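Local coordinates for extracellular ligand-binding receptor (Verminephrobacter eiseniae, PDB 4M88), which probably binds an amino acid or related small solute outside the cytoplasm and delivers it to an ABC transporter, at residues 26-37 / 269-278; 38-46 / 299-310. All blocks are in the same frame, centred on the assembly; numbering follows the deposited sequence.

Interaction 1: residues 26-37 / 269-278; sequences QGIKAYLAQANK and EFQAAMKEAF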
# COMPACT_ATOMS: atom_id res chain seq x y z
N GLN A 26 10.14 5.23 7.80
CA GLN A 26 10.08 6.59 8.34
C GLN A 26 8.76 6.86 9.06
O GLN A 26 8.73 7.46 10.14
CB GLN A 26 10.29 7.62 7.22
CG GLN A 26 11.76 7.73 6.80
CD GLN A 26 11.92 8.29 5.40
OE1 GLN A 26 10.94 8.65 4.75
NE2 GLN A 26 13.16 8.37 4.93
N GLY A 27 7.67 6.42 8.45
CA GLY A 27 6.36 6.63 9.04
C GLY A 27 6.19 5.84 10.32
O GLY A 27 5.61 6.31 11.30
N ILE A 28 6.71 4.62 10.33
CA ILE A 28 6.62 3.79 11.52
C ILE A 28 7.41 4.44 12.66
O ILE A 28 6.91 4.57 13.78
CB ILE A 28 7.16 2.37 11.25
CG1 ILE A 28 6.24 1.62 10.29
CG2 ILE A 28 7.30 1.58 12.55
CD1 ILE A 28 6.88 0.33 9.72
N LYS A 29 8.64 4.88 12.37
CA LYS A 29 9.47 5.50 13.39
C LYS A 29 8.87 6.79 13.90
O LYS A 29 8.95 7.10 15.09
CB LYS A 29 10.86 5.79 12.84
CG LYS A 29 11.70 4.57 12.61
CD LYS A 29 13.00 4.97 11.95
CE LYS A 29 14.02 3.86 12.02
NZ LYS A 29 15.16 4.10 11.11
N ALA A 30 8.27 7.55 12.99
CA ALA A 30 7.60 8.80 13.34
C ALA A 30 6.49 8.53 14.36
O ALA A 30 6.40 9.23 15.36
CB ALA A 30 7.05 9.50 12.11
N TYR A 31 5.68 7.50 14.13
CA TYR A 31 4.65 7.18 15.12
C TYR A 31 5.25 6.73 16.45
O TYR A 31 4.84 7.22 17.52
CB TYR A 31 3.66 6.12 14.64
CG TYR A 31 2.75 5.73 15.78
CD1 TYR A 31 1.76 6.60 16.23
CD2 TYR A 31 2.92 4.53 16.46
CE1 TYR A 31 0.95 6.27 17.31
CE2 TYR A 31 2.12 4.19 17.55
CZ TYR A 31 1.13 5.07 17.96
OH TYR A 31 0.32 4.74 19.03
N LEU A 32 6.20 5.80 16.39
CA LEU A 32 6.82 5.27 17.61
C LEU A 32 7.44 6.36 18.48
O LEU A 32 7.33 6.32 19.70
CB LEU A 32 7.85 4.19 17.28
CG LEU A 32 7.24 2.95 16.62
CD1 LEU A 32 8.29 1.86 16.51
CD2 LEU A 32 6.01 2.45 17.37
N ALA A 33 8.10 7.33 17.85
CA ALA A 33 8.67 8.45 18.59
C ALA A 33 7.58 9.29 19.26
O ALA A 33 7.73 9.74 20.40
CB ALA A 33 9.55 9.32 17.67
N GLN A 34 6.48 9.51 18.54
CA GLN A 34 5.34 10.25 19.04
C GLN A 34 4.74 9.45 20.21
O GLN A 34 4.48 10.00 21.29
CB GLN A 34 4.32 10.44 17.90
CG GLN A 34 3.25 11.51 18.11
CD GLN A 34 2.32 11.69 16.90
OE1 GLN A 34 1.72 10.73 16.41
NE2 GLN A 34 2.19 12.94 16.43
N ALA A 35 4.58 8.15 20.01
CA ALA A 35 4.03 7.27 21.05
C ALA A 35 4.91 7.27 22.30
O ALA A 35 4.40 7.32 23.42
CB ALA A 35 3.86 5.86 20.52
N ASN A 36 6.23 7.23 22.11
CA ASN A 36 7.14 7.24 23.26
C ASN A 36 7.19 8.57 23.99
O ASN A 36 7.35 8.61 25.22
CB ASN A 36 8.54 6.77 22.87
CG ASN A 36 8.58 5.27 22.57
OD1 ASN A 36 7.77 4.50 23.08
ND2 ASN A 36 9.51 4.87 21.71
N LYS A 37 7.06 9.67 23.25
CA LYS A 37 6.99 10.99 23.87
C LYS A 37 5.75 11.10 24.74
O LYS A 37 5.72 11.86 25.70
CB LYS A 37 6.95 12.09 22.80
CG LYS A 37 8.29 12.42 22.17
CD LYS A 37 8.22 13.77 21.45
CE LYS A 37 9.52 14.10 20.74
NZ LYS A 37 9.66 15.56 20.45
N GLU A 269 -1.70 15.12 12.83
CA GLU A 269 -0.91 14.32 13.77
C GLU A 269 0.25 13.59 13.07
O GLU A 269 1.36 13.50 13.61
CB GLU A 269 -1.81 13.33 14.52
CG GLU A 269 -2.79 14.04 15.46
CD GLU A 269 -3.90 13.15 15.99
OE1 GLU A 269 -4.22 12.12 15.35
OE2 GLU A 269 -4.46 13.50 17.06
N PHE A 270 -0.02 13.05 11.89
CA PHE A 270 1.01 12.46 11.07
C PHE A 270 2.06 13.52 10.72
O PHE A 270 3.25 13.29 10.87
CB PHE A 270 0.40 11.87 9.79
CG PHE A 270 1.39 11.64 8.68
CD1 PHE A 270 2.35 10.63 8.78
CD2 PHE A 270 1.35 12.42 7.53
CE1 PHE A 270 3.26 10.42 7.75
CE2 PHE A 270 2.25 12.21 6.50
CZ PHE A 270 3.21 11.21 6.61
N GLN A 271 1.61 14.68 10.25
CA GLN A 271 2.56 15.71 9.86
C GLN A 271 3.38 16.17 11.05
O GLN A 271 4.59 16.39 10.93
CB GLN A 271 1.85 16.88 9.16
CG GLN A 271 1.36 16.50 7.77
CD GLN A 271 0.08 17.23 7.39
OE1 GLN A 271 -0.37 18.11 8.12
NE2 GLN A 271 -0.50 16.87 6.26
N ALA A 272 2.75 16.29 12.21
CA ALA A 272 3.47 16.68 13.42
C ALA A 272 4.53 15.64 13.78
O ALA A 272 5.64 15.98 14.20
CB ALA A 272 2.51 16.88 14.57
N ALA A 273 4.19 14.37 13.61
CA ALA A 273 5.12 13.28 13.92
C ALA A 273 6.31 13.32 12.96
O ALA A 273 7.45 13.12 13.37
CB ALA A 273 4.41 11.93 13.88
N MSE A 274 6.03 13.59 11.69
CA MSE A 274 7.09 13.69 10.69
C MSE A 274 8.03 14.89 10.92
O MSE A 274 9.25 14.75 10.75
CB MSE A 274 6.51 13.71 9.27
CG MSE A 274 5.82 12.42 8.85
SE MSE A 274 7.09 10.91 8.75
CE MSE A 274 8.08 11.45 7.18
N LYS A 275 7.50 16.04 11.33
CA LYS A 275 8.37 17.21 11.57
C LYS A 275 9.34 16.92 12.70
O LYS A 275 10.51 17.31 12.65
CB LYS A 275 7.61 18.47 12.00
CG LYS A 275 6.24 18.71 11.46
CD LYS A 275 6.24 18.96 9.97
CE LYS A 275 4.83 19.25 9.47
NZ LYS A 275 4.73 19.08 8.00
N GLU A 276 8.83 16.27 13.74
CA GLU A 276 9.63 15.95 14.91
C GLU A 276 10.76 14.97 14.57
O GLU A 276 11.91 15.18 14.95
CB GLU A 276 8.74 15.38 16.02
CG GLU A 276 7.69 16.36 16.55
CD GLU A 276 6.81 15.76 17.65
OE1 GLU A 276 6.42 14.58 17.54
OE2 GLU A 276 6.51 16.49 18.63
N ALA A 277 10.41 13.91 13.85
CA ALA A 277 11.35 12.83 13.57
C ALA A 277 12.26 13.13 12.38
O ALA A 277 13.43 12.75 12.37
CB ALA A 277 10.58 11.52 13.33
N PHE A 278 11.71 13.80 11.36
CA PHE A 278 12.46 14.07 10.14
C PHE A 278 12.27 15.51 9.68
O PHE A 278 11.63 15.75 8.66
CB PHE A 278 12.02 13.10 9.03
CG PHE A 278 12.15 11.66 9.42
CD1 PHE A 278 13.38 11.02 9.38
CD2 PHE A 278 11.03 10.95 9.85
CE1 PHE A 278 13.50 9.70 9.76
CE2 PHE A 278 11.15 9.63 10.23
CZ PHE A 278 12.38 9.00 10.18
O HOH W 1 7.74 11.83 15.77
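Ala30 and Ala273 meet where helix 26-37 crosses helix 269-277 at 92°, and the small side chains let the axes approach to 8.5 Å. Apolar contacts fill this crossing: Ala30 CB faces the methyl groups of Ala273 and Ala277, and the selenium of Met274 (a selenomethionine) lies 3.6 Å from Ala30 CB, brought there by a chain bent at both chi2 and chi3. At the C-terminal end of helix 269-277, Phe278 lays one ring face against Gln26, whose CG sits 4.0 Å from the ring centroid in a CH-pi contact, offset toward the rim; Gln26 OE1 is hydrogen-bonded to Gln288 NE2.

Gln34 carries the direct polar contact. With CG opposite its backbone N (chi1 -164°), it runs extended across Ala273 CB, and NE2 donates to Glu269 O at 3.0 Å. That oxygen also accepts the helical Ala273 N, the two donors arriving from opposite faces of its carbonyl plane, while Gln34 OE1 is hydrogen-bonded to Tyr292 OH. A leucine in place of Gln34 would probably leave Glu269 O with its helical bond alone and take the OE1 partner from the Tyr292 hydroxyl. At the crossing a water donates to both Ala30 O and Ala273 O. Lys37 NZ and Glu276 OE2 form a long salt bridge of 3.8 Å.

The helices of this periplasmic-binding-protein lobe are thus joined by close alanine packing, a side-chain amide hydrogen bond to a helix carbonyl, a water between backbones and a looser surface charge pair.

Interaction 2: residues 38-46 / 299-310; sequences AGGIRGQKL and GEALKHPKNTGL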
# COMPACT_ATOMS: atom_id res chain seq x y z
N ALA A 38 4.72 10.33 24.38
CA ALA A 38 3.46 10.31 25.14
C ALA A 38 3.47 9.23 26.22
O ALA A 38 2.42 8.89 26.76
CB ALA A 38 2.28 10.13 24.20
N GLY A 39 4.65 8.70 26.52
CA GLY A 39 4.82 7.75 27.61
C GLY A 39 4.73 6.27 27.24
O GLY A 39 4.58 5.42 28.12
N GLY A 40 4.83 5.96 25.95
CA GLY A 40 4.72 4.58 25.50
C GLY A 40 3.37 3.98 25.85
O GLY A 40 2.36 4.68 25.88
N ILE A 41 3.35 2.69 26.11
CA ILE A 41 2.10 2.02 26.43
C ILE A 41 2.22 1.20 27.71
O ILE A 41 3.17 0.43 27.87
CB ILE A 41 1.63 1.16 25.25
CG1 ILE A 41 1.22 2.08 24.10
CG2 ILE A 41 0.48 0.25 25.67
CD1 ILE A 41 1.27 1.44 22.73
N ARG A 42 1.27 1.37 28.62
CA ARG A 42 1.20 0.60 29.86
C ARG A 42 2.54 0.56 30.60
O ARG A 42 2.97 -0.51 31.03
CB ARG A 42 0.73 -0.84 29.59
CG ARG A 42 -0.74 -0.98 29.17
CD ARG A 42 -1.10 -2.43 28.86
NE ARG A 42 -2.43 -2.78 29.35
CZ ARG A 42 -2.67 -3.61 30.36
NH1 ARG A 42 -1.67 -4.20 31.00
NH2 ARG A 42 -3.92 -3.86 30.74
N GLY A 43 3.19 1.71 30.71
CA GLY A 43 4.49 1.78 31.35
C GLY A 43 5.69 1.33 30.51
O GLY A 43 6.79 1.21 31.05
N GLN A 44 5.51 1.08 29.22
CA GLN A 44 6.59 0.52 28.41
C GLN A 44 6.88 1.25 27.09
O GLN A 44 5.98 1.58 26.33
CB GLN A 44 6.32 -0.96 28.11
CG GLN A 44 6.36 -1.86 29.34
CD GLN A 44 6.60 -3.32 28.99
OE1 GLN A 44 7.10 -3.64 27.91
NE2 GLN A 44 6.22 -4.22 29.89
N LYS A 45 8.17 1.49 26.83
CA LYS A 45 8.59 2.13 25.59
C LYS A 45 8.42 1.17 24.41
O LYS A 45 8.55 -0.04 24.55
CB LYS A 45 10.06 2.56 25.71
CG LYS A 45 10.68 3.06 24.41
CD LYS A 45 12.20 3.21 24.52
CE LYS A 45 12.81 3.72 23.21
NZ LYS A 45 14.24 4.12 23.38
N LEU A 46 8.13 1.73 23.24
CA LEU A 46 8.03 0.96 22.01
C LEU A 46 9.38 0.99 21.28
O LEU A 46 10.01 2.03 21.18
CB LEU A 46 6.94 1.54 21.11
CG LEU A 46 5.51 1.32 21.60
CD1 LEU A 46 4.87 2.59 22.09
CD2 LEU A 46 4.67 0.72 20.50
N GLY A 299 -0.58 0.65 18.17
CA GLY A 299 -0.60 1.50 19.34
C GLY A 299 -2.00 1.70 19.89
O GLY A 299 -2.23 1.58 21.10
N GLU A 300 -2.95 2.01 19.02
CA GLU A 300 -4.31 2.24 19.49
C GLU A 300 -4.95 0.96 20.05
O GLU A 300 -5.70 1.01 21.02
CB GLU A 300 -5.19 2.87 18.40
CG GLU A 300 -4.71 4.23 17.88
CD GLU A 300 -4.74 5.35 18.93
OE1 GLU A 300 -5.38 5.18 19.99
OE2 GLU A 300 -4.12 6.41 18.67
N ALA A 301 -4.64 -0.18 19.45
CA ALA A 301 -5.15 -1.44 19.99
C ALA A 301 -4.56 -1.70 21.38
O ALA A 301 -5.27 -2.10 22.29
CB ALA A 301 -4.83 -2.61 19.06
N LEU A 302 -3.26 -1.50 21.53
CA LEU A 302 -2.63 -1.79 22.82
C LEU A 302 -3.11 -0.86 23.94
O LEU A 302 -3.10 -1.24 25.11
CB LEU A 302 -1.10 -1.77 22.71
CG LEU A 302 -0.45 -2.86 21.85
CD1 LEU A 302 1.05 -2.67 21.83
CD2 LEU A 302 -0.81 -4.28 22.33
N LYS A 303 -3.54 0.35 23.58
CA LYS A 303 -4.00 1.35 24.56
C LYS A 303 -5.50 1.25 24.81
O LYS A 303 -6.05 1.92 25.68
CB LYS A 303 -3.67 2.77 24.08
CG LYS A 303 -2.19 3.08 24.10
CD LYS A 303 -1.86 4.27 23.22
CE LYS A 303 -2.08 5.57 23.95
NZ LYS A 303 -1.22 6.64 23.36
N HIS A 304 -6.17 0.43 24.01
CA HIS A 304 -7.62 0.35 24.06
C HIS A 304 -8.08 -0.18 25.41
O HIS A 304 -7.47 -1.08 25.96
CB HIS A 304 -8.12 -0.54 22.92
CG HIS A 304 -9.59 -0.44 22.68
ND1 HIS A 304 -10.52 -1.07 23.48
CD2 HIS A 304 -10.29 0.22 21.73
CE1 HIS A 304 -11.74 -0.80 23.03
NE2 HIS A 304 -11.63 -0.02 21.97
N PRO A 305 -9.17 0.40 25.96
CA PRO A 305 -9.67 -0.00 27.28
C PRO A 305 -9.91 -1.50 27.40
O PRO A 305 -9.78 -2.05 28.49
CB PRO A 305 -11.01 0.75 27.39
CG PRO A 305 -10.83 1.94 26.54
CD PRO A 305 -9.95 1.51 25.39
N LYS A 306 -10.25 -2.16 26.30
CA LYS A 306 -10.51 -3.60 26.31
C LYS A 306 -9.24 -4.44 26.47
O LYS A 306 -9.28 -5.55 27.01
CB LYS A 306 -11.25 -4.03 25.03
CG LYS A 306 -12.71 -3.61 25.03
CD LYS A 306 -13.35 -3.75 23.66
CE LYS A 306 -14.75 -3.14 23.67
NZ LYS A 306 -15.44 -3.25 22.36
N ASN A 307 -8.12 -3.91 25.99
CA ASN A 307 -6.87 -4.66 26.03
C ASN A 307 -6.39 -4.89 27.45
O ASN A 307 -6.48 -4.00 28.29
CB ASN A 307 -5.80 -3.94 25.23
CG ASN A 307 -4.55 -4.77 25.08
OD1 ASN A 307 -4.60 -5.91 24.61
ND2 ASN A 307 -3.41 -4.21 25.47
N THR A 308 -5.87 -6.09 27.72
CA THR A 308 -5.50 -6.43 29.09
C THR A 308 -4.03 -6.80 29.25
O THR A 308 -3.59 -7.12 30.36
CB THR A 308 -6.39 -7.57 29.65
OG1 THR A 308 -6.28 -8.73 28.81
CG2 THR A 308 -7.86 -7.14 29.71
N GLY A 309 -3.26 -6.74 28.17
CA GLY A 309 -1.86 -7.08 28.25
C GLY A 309 -1.01 -6.73 27.04
O GLY A 309 -1.49 -6.15 26.06
N LEU A 310 0.27 -7.10 27.12
CA LEU A 310 1.22 -6.79 26.07
C LEU A 310 1.82 -8.05 25.44
O LEU A 310 3.04 -8.18 25.35
CB LEU A 310 2.35 -5.90 26.60
CG LEU A 310 1.94 -4.53 27.14
CD1 LEU A 310 3.13 -3.77 27.73
CD2 LEU A 310 1.27 -3.70 26.05
O HOH W 2 1.75 6.28 23.92
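The Ile41-Gln44 type I' turn, closed by Ile41 N to Gln44 O and Gln44 N to Ile41 O bonds, lies beside the last turn of helix 299-303 and the loop after it, with the Ile41 and Lys303 CA atoms 6.4 Å apart. The Ile41 side chain points into the contact and crosses those of Leu302 and Lys303 at about a right angle. Its chi1 of -69° sets CG2 anti to the backbone N, which turns it to Leu302 CB and to Leu310 CD2, 4.0 Å away, while CG1 rests 3.6 Å from Lys303 CG and CD1 reaches the backbone of Gly299.

In the alpha/beta fold of the periplasmic binding proteins, this turn belongs to the connection from helix 18-37 to edge strand 45-52, and Ile41 and Gln44 also pack on Ile5 of the adjacent strand. A Schellman motif with Gly39 as its C-prime residue ends the helix just before it.

Leu310 slips between two longer side chains, CD2 lying 3.9 Å from Arg42 CD and CD1 3.7 Å from Gln44 CD. The Arg42 guanidinium lies with one face over the Thr308-Gly309 peptide, Gly309 N being above its centre. Asn307 ties the loop to the helix end: ND2 donates to Leu302 O at 3.0 Å and to Gly309 O at 2.8 Å, while OD1 bonds to Thr318 of helix 312-321. Lys303, bent at chi3, sends NZ to a water that donates to Gly40 O.

Interactions 1 and 2 share two neighbouring elements: helix 18-37 gives its C-terminal part to 26-37 and runs directly into 38-46, while helix 286-303, which carries 299-303, receives the amide ends of Gln26 and Gln34. Their centres are about 17 Å apart, yet they touch, through probable hydrogen bonds from Gly40 N to Ala35 O and from Leu46 N to Asn36 OD1. Each has a buried apolar centre (Ala30, Ala273 and Met274; Ile41 and Leu302) and an exposed charged border (Lys37 with Glu276; Arg42 and Lys303). Interaction 1 joins two helices, its water linking backbones; interaction 2 joins a beta turn to a helix end and loop, its water linking Lys303 NZ to Gly40 O.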